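Putative cytosolic protein (Geobacillus zalihae, PDB 6AHX) probably acts as a copper-responsive transcriptional repressor of the CsoR family, sensing the metal to control a copper-resistance operon. Local coordinates at residues Ala64-Ile67 with Phe68-Met72. Numbering follows the deposited sequence.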
# COMPACT_ATOMS: atom_id res chain seq x y z
N ALA A 64 -0.82 6.18 8.84
CA ALA A 64 0.08 5.95 9.97
C ALA A 64 0.17 7.16 10.96
O ALA A 64 0.15 7.00 12.20
CB ALA A 64 1.48 5.64 9.46
N LYS A 65 0.26 8.36 10.37
CA LYS A 65 0.19 9.62 11.11
C LYS A 65 -1.11 9.79 11.91
O LYS A 65 -1.07 10.13 13.05
CB LYS A 65 0.37 10.78 10.19
CG LYS A 65 1.77 10.88 9.63
CD LYS A 65 1.77 12.10 8.71
CE LYS A 65 3.03 12.31 7.87
NZ LYS A 65 4.25 11.60 8.35
N VAL A 66 -2.23 9.47 11.32
CA VAL A 66 -3.51 9.54 12.01
C VAL A 66 -3.55 8.56 13.19
O VAL A 66 -4.07 8.89 14.28
CB VAL A 66 -4.66 9.21 11.04
CG1 VAL A 66 -6.00 8.96 11.73
CG2 VAL A 66 -4.80 10.30 10.02
N ILE A 67 -3.08 7.35 12.96
CA ILE A 67 -3.08 6.34 13.99
C ILE A 67 -2.12 6.73 15.10
O ILE A 67 -2.45 6.63 16.26
CB ILE A 67 -2.64 4.96 13.41
CG1 ILE A 67 -3.72 4.40 12.43
CG2 ILE A 67 -2.26 3.93 14.52
CD1 ILE A 67 -3.18 3.20 11.62
N PHE A 68 -0.93 7.14 14.72
CA PHE A 68 0.02 7.66 15.69
C PHE A 68 -0.55 8.83 16.55
O PHE A 68 -0.39 8.84 17.76
CB PHE A 68 1.35 8.04 15.03
CG PHE A 68 2.48 8.20 16.01
CD1 PHE A 68 3.22 7.13 16.43
CD2 PHE A 68 2.80 9.42 16.53
CE1 PHE A 68 4.27 7.28 17.35
CE2 PHE A 68 3.85 9.58 17.42
CZ PHE A 68 4.57 8.51 17.85
N ALA A 69 -1.21 9.80 15.94
CA ALA A 69 -1.91 10.83 16.69
C ALA A 69 -3.00 10.32 17.64
O ALA A 69 -3.03 10.67 18.81
CB ALA A 69 -2.50 11.86 15.75
N ASP A 70 -3.88 9.50 17.15
CA ASP A 70 -4.91 8.90 18.01
C ASP A 70 -4.46 8.00 19.16
O ASP A 70 -5.18 7.87 20.13
CB ASP A 70 -5.86 8.07 17.16
CG ASP A 70 -6.65 8.89 16.19
OD1 ASP A 70 -6.52 10.12 16.20
OD2 ASP A 70 -7.40 8.25 15.40
N HIS A 71 -3.32 7.32 19.02
CA HIS A 71 -2.88 6.30 19.95
C HIS A 71 -1.45 6.53 20.36
O HIS A 71 -0.75 5.61 20.69
CB HIS A 71 -3.08 4.90 19.33
CG HIS A 71 -4.50 4.63 18.95
ND1 HIS A 71 -5.44 4.20 19.86
CD2 HIS A 71 -5.18 4.83 17.79
CE1 HIS A 71 -6.63 4.14 19.29
NE2 HIS A 71 -6.50 4.53 18.04
N MET A 72 -1.01 7.77 20.40
CA MET A 72 0.39 8.11 20.65
C MET A 72 0.99 7.37 21.84
O MET A 72 2.13 6.88 21.79
CB MET A 72 0.55 9.63 20.80
CG MET A 72 1.98 10.04 20.98
SD MET A 72 2.41 11.77 20.94
CE MET A 72 1.88 12.26 19.30
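Four successive i to i+4 backbone bonds tie 64-67 to 68-71 in the last turns of helix 46-70, from F68 N to A64 O at 2.7 Å through A69 N to K65 O and D70 N to V66 O. The series ends with H71 N on I67 O at 3.0 Å, where the N-H points less squarely, at 135°; H71 is the first residue to leave helical geometry and also the N-cap of the short helix 72-75. V66 and D70 stand side by side on one face, pointing the same way, with V66 CG1 4.0 Å from D70 OD2. With chi1 at -65°, D70 CG lies anti to its own carbonyl carbon and folds back over the preceding turn, 3.2 Å from V66 O. That oxygen and D70 OD1 are both acceptors and form no bond; OD2 instead makes a salt bridge with R19, which V66 also touches. An asparagine here would probably weaken the hold on R19, leaving the guanidinium without its charged mate beside V66. One step on, the H71 ring turns its edge to I67 O, its CD2 3.6 Å from that oxygen, and meets Y18 edge-to-face. I67, buried, packs on Y18 and, like V66, on V22 of helix 20-41, and also reaches C46 of the second subunit. F68 instead sends its ring away from 64-67, although its CB remains 3.2 Å from A64 O; with A64, it packs on L50 of the second subunit. Apolar packing thus sets this helix end against helix 20-41 and the partner chain, consistent with the all-helical dimer of CsoR-type repressors, while the D70-R19 salt bridge and H71-Y18 ring contact join it to the residues just before helix 20-41.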